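PDB 4XG0: uncharacterized protein from Bordetella bronchiseptica, which probably acts as a kinase in the breakdown of acid sugars, as a member of the DUF1537 family with sugar-binding and nucleotide-binding domains. Local coordinates for residues A[112-123]-A[136-147]; A[248-259]-A[417-425]. One frame throughout, in Å; residues are numbered along the deposited sequence.

Interaction 1: A[112-123]-A[136-147]; sequences DSTLRGAFKAEI and AVVCPAFPVTGR
Apolar packing joins Phe-119 and Ile-123, at the start of helix 119-130, to strand 135-139 and the proline that follows it. Helix and strand form the second half of a beta-alpha-beta crossover from strand 106-110 in the parallel sheet of the sugar-binding domain. CG of Pro-140 meets the edge of the Phe-119 ring near its plane, 3.9 Å from CZ, while CD2 of Leu-115 reaches the same carbon. With CG anti to the backbone N (chi1 -158°), Phe-119 carries its CE2 toward CG1 of Val-138. Ile-123 CG2 lies 3.8 Å from Ala-136 CB. Helix 179-183 extends this packing.

Polar contacts take over where the loop before the helix meets Arg-147, the first residue of strand 147-150. Ser-113 CB lies 3.4 Å from Pro-140 O, which also receives a CA-H...O contact from Ser-113 CA. Arg-147, bent at chi2 (91°), turns its guanidinium edge to Ser-113, NE giving OG a weak bond of 3.0 Å. A water accepts from Arg-147 NH1 and donates to Thr-114 OG1, which donates to Asp-112 OD2 at 2.6 Å. Arg-116 grips the same carboxylate side-on from above its plane, NE to OD2 (2.8 Å) and NH2 to OD1 (3.0 Å).

Ser-113 OG and Asp-112 OD1 bind a citrate, probably from the crystallisation liquor. Arg-116 and Thr-114 thus hold Asp-112 in place, consistent with a pocket for an acid-sugar substrate.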
loop_
_atom_site.group_PDB
_atom_site.type_symbol
_atom_site.label_atom_id
_atom_site.label_comp_id
_atom_site.label_asym_id
_atom_site.label_seq_id
_atom_site.Cartn_x
_atom_site.Cartn_y
_atom_site.Cartn_z
ATOM N N ASP A 112 -15.187 10.785 -9.755
ATOM C CA ASP A 112 -14.474 11.615 -10.720
ATOM C C ASP A 112 -13.501 12.506 -9.952
ATOM O O ASP A 112 -13.872 13.126 -8.928
ATOM C CB ASP A 112 -15.507 12.482 -11.486
ATOM C CG ASP A 112 -14.898 13.333 -12.624
ATOM O OD1 ASP A 112 -14.033 12.851 -13.402
ATOM O OD2 ASP A 112 -15.375 14.506 -12.775
ATOM N N SER A 113 -12.286 12.602 -10.470
ATOM C CA SER A 113 -11.314 13.562 -9.948
ATOM C C SER A 113 -11.829 14.970 -10.066
ATOM O O SER A 113 -11.433 15.817 -9.272
ATOM C CB SER A 113 -9.960 13.481 -10.655
ATOM O OG SER A 113 -10.066 13.766 -12.026
ATOM N N THR A 114 -12.657 15.227 -11.084
ATOM C CA THR A 114 -13.182 16.569 -11.277
ATOM C C THR A 114 -14.607 16.777 -10.770
ATOM O O THR A 114 -15.281 17.726 -11.192
ATOM C CB THR A 114 -13.025 17.046 -12.744
ATOM O OG1 THR A 114 -13.466 16.034 -13.658
ATOM C CG2 THR A 114 -11.571 17.420 -13.029
ATOM N N LEU A 115 -15.045 15.937 -9.830
ATOM C CA LEU A 115 -16.273 16.177 -9.047
ATOM C C LEU A 115 -17.607 16.027 -9.776
ATOM O O LEU A 115 -18.623 16.376 -9.198
ATOM C CB LEU A 115 -16.269 17.593 -8.442
ATOM C CG LEU A 115 -14.960 18.044 -7.821
ATOM C CD1 LEU A 115 -15.110 19.443 -7.222
ATOM C CD2 LEU A 115 -14.465 17.067 -6.748
ATOM N N ARG A 116 -17.612 15.544 -11.020
ATOM C CA ARG A 116 -18.853 15.433 -11.761
ATOM C C ARG A 116 -19.676 14.329 -11.136
ATOM O O ARG A 116 -19.158 13.243 -10.835
ATOM C CB ARG A 116 -18.622 15.161 -13.245
ATOM C CG ARG A 116 -17.979 16.315 -13.988
ATOM C CD ARG A 116 -17.493 15.907 -15.366
ATOM N NE ARG A 116 -16.395 14.946 -15.300
ATOM C CZ ARG A 116 -15.870 14.310 -16.350
ATOM N NH1 ARG A 116 -16.353 14.518 -17.572
ATOM N NH2 ARG A 116 -14.862 13.455 -16.185
ATOM N N GLY A 117 -20.948 14.622 -10.907
ATOM C CA GLY A 117 -21.875 13.685 -10.315
ATOM C C GLY A 117 -22.713 14.308 -9.212
ATOM O O GLY A 117 -22.579 15.495 -8.922
ATOM N N ALA A 118 -23.584 13.493 -8.612
ATOM C CA ALA A 118 -24.330 13.861 -7.413
ATOM C C ALA A 118 -23.430 13.697 -6.194
ATOM O O ALA A 118 -23.645 12.828 -5.335
ATOM C CB ALA A 118 -25.578 12.997 -7.276
ATOM N N PHE A 119 -22.429 14.563 -6.123
ATOM C CA PHE A 119 -21.264 14.338 -5.299
ATOM C C PHE A 119 -21.609 14.180 -3.826
ATOM O O PHE A 119 -21.266 13.150 -3.211
ATOM C CB PHE A 119 -20.277 15.482 -5.520
ATOM C CG PHE A 119 -18.872 15.162 -5.179
ATOM C CD1 PHE A 119 -18.096 14.398 -6.028
ATOM C CD2 PHE A 119 -18.288 15.669 -4.027
ATOM C CE1 PHE A 119 -16.769 14.132 -5.694
ATOM C CE2 PHE A 119 -16.985 15.391 -3.704
ATOM C CZ PHE A 119 -16.234 14.645 -4.531
ATOM N N LYS A 120 -22.303 15.179 -3.263
ATOM C CA LYS A 120 -22.635 15.147 -1.857
ATOM C C LYS A 120 -23.657 14.077 -1.582
ATOM O O LYS A 120 -23.579 13.408 -0.568
ATOM C CB LYS A 120 -23.198 16.517 -1.378
ATOM C CG LYS A 120 -23.535 16.522 0.099
ATOM C CD LYS A 120 -24.237 17.896 0.494
ATOM C CE LYS A 120 -24.922 17.833 1.842
ATOM N NZ LYS A 120 -23.977 17.525 2.948
ATOM N N ALA A 121 -24.609 13.903 -2.485
ATOM C CA ALA A 121 -25.720 12.990 -2.228
ATOM C C ALA A 121 -25.186 11.566 -2.047
ATOM O O ALA A 121 -25.577 10.858 -1.124
ATOM C CB ALA A 121 -26.757 13.054 -3.368
ATOM N N GLU A 122 -24.250 11.194 -2.909
ATOM C CA GLU A 122 -23.726 9.806 -2.920
ATOM C C GLU A 122 -22.822 9.602 -1.717
ATOM O O GLU A 122 -22.859 8.550 -1.085
ATOM C CB GLU A 122 -22.986 9.485 -4.224
ATOM C CG GLU A 122 -23.870 9.411 -5.468
ATOM C CD GLU A 122 -23.149 8.761 -6.643
ATOM O OE1 GLU A 122 -22.073 8.180 -6.401
ATOM O OE2 GLU A 122 -23.650 8.808 -7.793
ATOM N N ILE A 123 -22.056 10.627 -1.348
ATOM C CA ILE A 123 -21.165 10.513 -0.189
ATOM C C ILE A 123 -21.914 10.329 1.121
ATOM O O ILE A 123 -21.607 9.430 1.887
ATOM C CB ILE A 123 -20.187 11.701 -0.101
ATOM C CG1 ILE A 123 -19.116 11.540 -1.186
ATOM C CG2 ILE A 123 -19.564 11.776 1.289
ATOM C CD1 ILE A 123 -18.348 12.826 -1.465
ATOM N N ALA A 136 -16.154 9.989 6.195
ATOM C CA ALA A 136 -15.879 10.052 4.759
ATOM C C ALA A 136 -14.676 10.949 4.639
ATOM O O ALA A 136 -14.743 12.119 5.029
ATOM C CB ALA A 136 -17.071 10.639 3.982
ATOM N N VAL A 137 -13.589 10.400 4.106
ATOM C CA VAL A 137 -12.327 11.105 3.975
ATOM C C VAL A 137 -12.148 11.402 2.504
ATOM O O VAL A 137 -11.798 10.528 1.705
ATOM C CB VAL A 137 -11.173 10.269 4.522
ATOM C CG1 VAL A 137 -9.870 11.096 4.484
ATOM C CG2 VAL A 137 -11.516 9.774 5.945
ATOM N N VAL A 138 -12.392 12.649 2.150
ATOM C CA VAL A 138 -12.615 13.006 0.763
ATOM C C VAL A 138 -11.393 13.687 0.178
ATOM O O VAL A 138 -10.953 14.763 0.643
ATOM C CB VAL A 138 -13.813 13.952 0.643
ATOM C CG1 VAL A 138 -14.070 14.271 -0.788
ATOM C CG2 VAL A 138 -15.052 13.313 1.249
ATOM N N CYS A 139 -10.839 13.072 -0.856
ATOM C CA CYS A 139 -9.703 13.661 -1.555
ATOM C C CYS A 139 -9.620 13.126 -3.000
ATOM O O CYS A 139 -8.990 12.098 -3.274
ATOM C CB CYS A 139 -8.415 13.336 -0.823
ATOM S SG CYS A 139 -6.936 13.927 -1.707
ATOM N N PRO A 140 -10.210 13.857 -3.942
ATOM C CA PRO A 140 -10.278 13.300 -5.299
ATOM C C PRO A 140 -9.024 13.585 -6.147
ATOM O O PRO A 140 -9.031 13.431 -7.380
ATOM C CB PRO A 140 -11.522 13.980 -5.891
ATOM C CG PRO A 140 -12.294 14.465 -4.715
ATOM C CD PRO A 140 -11.230 14.892 -3.754
ATOM N N ALA A 141 -7.970 14.047 -5.514
ATOM C CA ALA A 141 -6.723 14.342 -6.251
ATOM C C ALA A 141 -6.234 13.183 -7.087
ATOM O O ALA A 141 -6.337 12.010 -6.687
ATOM C CB ALA A 141 -5.623 14.737 -5.297
ATOM N N PHE A 142 -5.617 13.523 -8.223
ATOM C CA PHE A 142 -5.004 12.519 -9.085
ATOM C C PHE A 142 -3.802 13.212 -9.677
ATOM O O PHE A 142 -3.846 13.736 -10.784
ATOM C CB PHE A 142 -5.995 12.089 -10.170
ATOM C CG PHE A 142 -5.700 10.742 -10.778
ATOM C CD1 PHE A 142 -4.498 10.115 -10.549
ATOM C CD2 PHE A 142 -6.640 10.128 -11.571
ATOM C CE1 PHE A 142 -4.238 8.847 -11.093
ATOM C CE2 PHE A 142 -6.378 8.855 -12.115
ATOM C CZ PHE A 142 -5.196 8.243 -11.874
ATOM N N PRO A 143 -2.726 13.287 -8.903
ATOM C CA PRO A 143 -1.646 14.187 -9.285
ATOM C C PRO A 143 -1.006 13.875 -10.635
ATOM O O PRO A 143 -0.564 14.811 -11.307
ATOM C CB PRO A 143 -0.656 14.041 -8.135
ATOM C CG PRO A 143 -1.545 13.618 -6.948
ATOM C CD PRO A 143 -2.595 12.779 -7.531
ATOM N N VAL A 144 -0.936 12.612 -11.033
ATOM C CA VAL A 144 -0.221 12.298 -12.259
ATOM C C VAL A 144 -1.044 12.733 -13.463
ATOM O O VAL A 144 -0.503 12.901 -14.548
ATOM C CB VAL A 144 0.210 10.779 -12.311
ATOM C CG1 VAL A 144 -0.972 9.889 -12.597
ATOM C CG2 VAL A 144 1.301 10.568 -13.323
ATOM N N THR A 145 -2.344 12.990 -13.257
ATOM C CA THR A 145 -3.147 13.622 -14.306
ATOM C C THR A 145 -3.499 15.088 -14.073
ATOM O O THR A 145 -4.302 15.646 -14.793
ATOM C CB THR A 145 -4.427 12.844 -14.599
ATOM O OG1 THR A 145 -5.279 12.851 -13.467
ATOM C CG2 THR A 145 -4.091 11.365 -14.886
ATOM N N GLY A 146 -2.878 15.704 -13.082
ATOM C CA GLY A 146 -2.986 17.143 -12.901
ATOM C C GLY A 146 -4.088 17.594 -11.974
ATOM O O GLY A 146 -4.346 18.793 -11.860
ATOM N N ARG A 147 -4.723 16.675 -11.267
ATOM C CA ARG A 147 -5.754 17.110 -10.327
ATOM C C ARG A 147 -5.184 17.127 -8.924
ATOM O O ARG A 147 -4.545 16.175 -8.492
ATOM C CB ARG A 147 -6.964 16.209 -10.402
ATOM C CG ARG A 147 -7.795 16.362 -11.660
ATOM C CD ARG A 147 -7.343 15.406 -12.737
ATOM N NE ARG A 147 -8.285 15.399 -13.846
ATOM C CZ ARG A 147 -8.094 16.005 -15.020
ATOM N NH1 ARG A 147 -9.052 15.964 -15.935
ATOM N NH2 ARG A 147 -6.959 16.642 -15.299
HETATM O O HOH W 1 -11.421 14.537 -15.157
#

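Interaction 2: A[248-259]-A[417-425]; sequences RVWAGGQAAGPV and AQAIRERRF. With SO4 (sulfate ion), chain D.
Val-259 and Ala-417 pack where the first residue of strand 259-263, in the mixed sheet of the nucleotide-binding domain, meets the C-terminal helix 412-421. CG1 of Val-259 rests 3.8 Å from Ala-417 CB, and its CG2 faces CG2 of Ile-420. Val-259 and Arg-421 run antiparallel, CG2 of the valine alongside CG of the arginine. Extended from CG to NE, Arg-421 has its secure partner in Asp-316, which forms a salt bridge with NH2. NH2 also comes within 2.5 Å of Gly-257 O at a bent 129°, a separation so short that its exact length is doubtful. CA of Gly-252 makes a CA-H...O contact of 3.1 Å with Arg-421 O, and Ala-251 CB packs on the backbone from Glu-422 to Arg-424. The aliphatic stems of Arg-248 and Glu-422 pack closely, CB on CB, while NE and OE1 stay 4.0 Å apart, beyond a salt bridge.

Packing is looser toward the solvent. With CG anti to its carbonyl carbon (chi1 -57°), Gln-254 lays that carbon over one face of the Arg-424 guanidinium, toward its rim; Arg-424 NE has its salt bridge with Glu-72. A water donates to Gln-254 OE1 and accepts weakly from Arg-424 NH1. The Arg-248 guanidinium holds a sulfate, probably from the crystallisation liquor, with NH1 to O1 at 3.0 Å and NH2 to O3 at 2.7 Å.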
loop_
_atom_site.group_PDB
_atom_site.type_symbol
_atom_site.label_atom_id
_atom_site.label_comp_id
_atom_site.label_asym_id
_atom_site.label_seq_id
_atom_site.Cartn_x
_atom_site.Cartn_y
_atom_site.Cartn_z
ATOM N N ARG A 248 -2.092 -0.731 -1.434
ATOM C CA ARG A 248 -0.881 -0.992 -0.715
ATOM C C ARG A 248 -0.987 -0.860 0.821
ATOM O O ARG A 248 -0.451 -1.686 1.573
ATOM C CB ARG A 248 0.243 -0.094 -1.252
ATOM C CG ARG A 248 0.656 -0.393 -2.688
ATOM C CD ARG A 248 1.915 0.325 -3.085
ATOM N NE ARG A 248 1.623 1.719 -3.383
ATOM C CZ ARG A 248 1.376 2.188 -4.606
ATOM N NH1 ARG A 248 1.118 3.476 -4.761
ATOM N NH2 ARG A 248 1.344 1.378 -5.661
ATOM N N VAL A 249 -1.691 0.159 1.305
ATOM C CA VAL A 249 -1.744 0.337 2.730
ATOM C C VAL A 249 -2.551 -0.777 3.377
ATOM O O VAL A 249 -2.159 -1.321 4.393
ATOM C CB VAL A 249 -2.341 1.710 3.088
ATOM C CG1 VAL A 249 -2.677 1.732 4.554
ATOM C CG2 VAL A 249 -1.318 2.779 2.755
ATOM N N TRP A 250 -3.652 -1.137 2.745
ATOM C CA TRP A 250 -4.494 -2.193 3.266
ATOM C C TRP A 250 -3.804 -3.568 3.159
ATOM O O TRP A 250 -4.001 -4.441 4.011
ATOM C CB TRP A 250 -5.843 -2.175 2.562
ATOM C CG TRP A 250 -6.770 -1.077 3.083
ATOM C CD1 TRP A 250 -6.734 -0.498 4.322
ATOM C CD2 TRP A 250 -7.848 -0.439 2.377
ATOM N NE1 TRP A 250 -7.727 0.476 4.422
ATOM C CE2 TRP A 250 -8.416 0.518 3.249
ATOM C CE3 TRP A 250 -8.389 -0.584 1.093
ATOM C CZ2 TRP A 250 -9.492 1.317 2.880
ATOM C CZ3 TRP A 250 -9.440 0.188 0.732
ATOM C CH2 TRP A 250 -9.989 1.146 1.627
ATOM N N ALA A 251 -2.975 -3.758 2.136
ATOM C CA ALA A 251 -2.142 -4.957 2.066
ATOM C C ALA A 251 -1.085 -4.971 3.198
ATOM O O ALA A 251 -0.821 -5.992 3.820
ATOM C CB ALA A 251 -1.453 -5.014 0.692
ATOM N N GLY A 252 -0.476 -3.820 3.472
ATOM C CA GLY A 252 0.533 -3.734 4.501
ATOM C C GLY A 252 -0.009 -4.116 5.866
ATOM O O GLY A 252 0.715 -4.590 6.728
ATOM N N GLY A 253 -1.307 -3.881 6.050
ATOM C CA GLY A 253 -1.958 -4.243 7.296
ATOM C C GLY A 253 -2.021 -5.739 7.465
ATOM O O GLY A 253 -2.203 -6.237 8.583
ATOM N N GLN A 254 -1.830 -6.469 6.372
ATOM C CA GLN A 254 -1.781 -7.934 6.424
ATOM C C GLN A 254 -0.363 -8.523 6.544
ATOM O O GLN A 254 -0.219 -9.730 6.655
ATOM C CB GLN A 254 -2.460 -8.509 5.176
ATOM C CG GLN A 254 -3.893 -8.047 5.009
ATOM C CD GLN A 254 -4.719 -8.454 6.207
ATOM O OE1 GLN A 254 -4.662 -9.608 6.637
ATOM N NE2 GLN A 254 -5.466 -7.515 6.762
ATOM N N ALA A 255 0.678 -7.687 6.536
ATOM C CA ALA A 255 2.057 -8.191 6.693
ATOM C C ALA A 255 2.310 -8.522 8.150
ATOM O O ALA A 255 1.825 -7.811 9.031
ATOM C CB ALA A 255 3.044 -7.177 6.237
ATOM N N ALA A 256 3.061 -9.594 8.389
ATOM C CA ALA A 256 3.293 -10.089 9.755
ATOM C C ALA A 256 4.800 -10.282 9.979
ATOM O O ALA A 256 5.446 -11.015 9.243
ATOM C CB ALA A 256 2.549 -11.388 9.972
ATOM N N GLY A 257 5.342 -9.607 10.996
ATOM C CA GLY A 257 6.740 -9.740 11.349
ATOM C C GLY A 257 7.548 -8.729 10.554
ATOM O O GLY A 257 7.018 -8.127 9.613
ATOM N N PRO A 258 8.833 -8.575 10.903
ATOM C CA PRO A 258 9.709 -7.636 10.212
ATOM C C PRO A 258 10.155 -8.179 8.878
ATOM O O PRO A 258 10.166 -9.384 8.672
ATOM C CB PRO A 258 10.900 -7.550 11.154
ATOM C CG PRO A 258 11.004 -8.917 11.697
ATOM C CD PRO A 258 9.572 -9.363 11.899
ATOM N N VAL A 259 10.486 -7.285 7.963
ATOM C CA VAL A 259 11.247 -7.642 6.791
ATOM C C VAL A 259 12.703 -7.731 7.202
ATOM O O VAL A 259 13.238 -6.823 7.846
ATOM C CB VAL A 259 11.081 -6.583 5.652
ATOM C CG1 VAL A 259 12.074 -6.869 4.562
ATOM C CG2 VAL A 259 9.705 -6.644 5.087
ATOM N N ALA A 417 11.866 -3.401 1.081
ATOM C CA ALA A 417 11.138 -3.808 2.274
ATOM C C ALA A 417 9.698 -3.349 2.206
ATOM O O ALA A 417 8.763 -4.100 2.519
ATOM C CB ALA A 417 11.818 -3.268 3.511
ATOM N N GLN A 418 9.484 -2.110 1.786
ATOM C CA GLN A 418 8.143 -1.598 1.691
ATOM C C GLN A 418 7.338 -2.401 0.662
ATOM O O GLN A 418 6.171 -2.686 0.883
ATOM C CB GLN A 418 8.191 -0.101 1.339
ATOM C CG GLN A 418 6.825 0.511 1.053
ATOM C CD GLN A 418 6.861 2.019 0.732
ATOM O OE1 GLN A 418 5.912 2.739 1.042
ATOM N NE2 GLN A 418 7.925 2.478 0.073
ATOM N N ALA A 419 7.977 -2.795 -0.444
ATOM C CA ALA A 419 7.309 -3.548 -1.509
ATOM C C ALA A 419 6.774 -4.853 -0.991
ATOM O O ALA A 419 5.710 -5.292 -1.416
ATOM C CB ALA A 419 8.235 -3.803 -2.625
ATOM N N ILE A 420 7.526 -5.477 -0.096
ATOM C CA ILE A 420 7.093 -6.776 0.449
ATOM C C ILE A 420 5.867 -6.525 1.317
ATOM O O ILE A 420 4.851 -7.217 1.224
ATOM C CB ILE A 420 8.200 -7.454 1.262
ATOM C CG1 ILE A 420 9.282 -8.041 0.335
ATOM C CG2 ILE A 420 7.626 -8.574 2.115
ATOM C CD1 ILE A 420 10.589 -8.419 1.050
ATOM N N ARG A 421 5.960 -5.517 2.175
ATOM C CA ARG A 421 4.886 -5.266 3.121
ATOM C C ARG A 421 3.605 -4.911 2.391
ATOM O O ARG A 421 2.535 -5.314 2.783
ATOM C CB ARG A 421 5.257 -4.114 4.034
ATOM C CG ARG A 421 6.432 -4.405 4.876
ATOM C CD ARG A 421 6.557 -3.477 6.049
ATOM N NE ARG A 421 7.206 -4.273 7.065
ATOM C CZ ARG A 421 6.559 -5.093 7.882
ATOM N NH1 ARG A 421 5.232 -5.162 7.871
ATOM N NH2 ARG A 421 7.245 -5.811 8.735
ATOM N N GLU A 422 3.742 -4.131 1.318
ATOM C CA GLU A 422 2.599 -3.536 0.647
ATOM C C GLU A 422 2.015 -4.358 -0.489
ATOM O O GLU A 422 1.261 -3.855 -1.296
ATOM C CB GLU A 422 2.982 -2.156 0.158
ATOM C CG GLU A 422 3.233 -1.228 1.329
ATOM C CD GLU A 422 3.452 0.210 0.915
ATOM O OE1 GLU A 422 3.821 0.473 -0.257
ATOM O OE2 GLU A 422 3.288 1.059 1.802
ATOM N N ARG A 423 2.417 -5.629 -0.557
ATOM C CA ARG A 423 1.829 -6.573 -1.482
ATOM C C ARG A 423 1.001 -7.572 -0.708
ATOM O O ARG A 423 1.416 -8.016 0.359
ATOM C CB ARG A 423 2.916 -7.305 -2.257
ATOM C CG ARG A 423 2.405 -8.439 -3.103
ATOM C CD ARG A 423 3.369 -8.806 -4.194
ATOM N NE ARG A 423 3.439 -7.729 -5.171
ATOM C CZ ARG A 423 2.686 -7.661 -6.268
ATOM N NH1 ARG A 423 2.819 -6.626 -7.079
ATOM N NH2 ARG A 423 1.808 -8.617 -6.559
ATOM N N ARG A 424 -0.147 -7.901 -1.270
ATOM C CA ARG A 424 -1.015 -8.947 -0.748
ATOM C C ARG A 424 -0.514 -10.265 -1.336
ATOM O O ARG A 424 -0.420 -10.414 -2.559
ATOM C CB ARG A 424 -2.444 -8.703 -1.160
ATOM C CG ARG A 424 -3.395 -9.742 -0.598
ATOM C CD ARG A 424 -3.428 -9.663 0.927
ATOM N NE ARG A 424 -4.430 -10.592 1.455
ATOM C CZ ARG A 424 -4.240 -11.432 2.466
ATOM N NH1 ARG A 424 -3.072 -11.512 3.089
ATOM N NH2 ARG A 424 -5.244 -12.226 2.851
ATOM N N PHE A 425 -0.192 -11.201 -0.462
ATOM C CA PHE A 425 0.198 -12.543 -0.901
ATOM C C PHE A 425 -0.906 -13.537 -0.554
ATOM O O PHE A 425 -1.449 -13.466 0.528
ATOM C CB PHE A 425 1.480 -12.944 -0.203
ATOM C CG PHE A 425 2.658 -12.137 -0.603
ATOM C CD1 PHE A 425 3.399 -12.493 -1.706
ATOM C CD2 PHE A 425 3.029 -11.016 0.134
ATOM C CE1 PHE A 425 4.520 -11.750 -2.073
ATOM C CE2 PHE A 425 4.120 -10.242 -0.237
ATOM C CZ PHE A 425 4.881 -10.614 -1.338
HETATM S S SO4 D . 1.303 3.697 -8.671
HETATM O O1 SO4 D . 1.080 4.638 -7.542
HETATM O O2 SO4 D . 0.201 3.668 -9.652
HETATM O O3 SO4 D . 1.428 2.324 -8.163
HETATM O O4 SO4 D . 2.516 4.071 -9.407
HETATM O O HOH W 2 0.801 -8.116 2.915
HETATM O O HOH W 3 -2.966 -11.869 6.409
#

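In the fold
Interaction 1 closes before interaction 2 opens along the chain, and the two do not touch: their centres are 27 Å apart, their nearest atoms about 9 Å. Interaction 1 belongs to the sugar-binding N-terminal domain, where strand 135-139 is part of the eight-stranded parallel sheet. The centre of interaction 2 is about 7 Å from the centre of the chain, where helix 240-252, which follows strand 234-238 of that sheet, leads into strand 259-263 of the second, mixed sheet. Side chains of segment 136-147 and of both segments of interaction 2 touch helix 217-230. Interaction 1 thus lies by the citrate site, whereas interaction 2 packs the C-terminal segment on the connection between the two sheets.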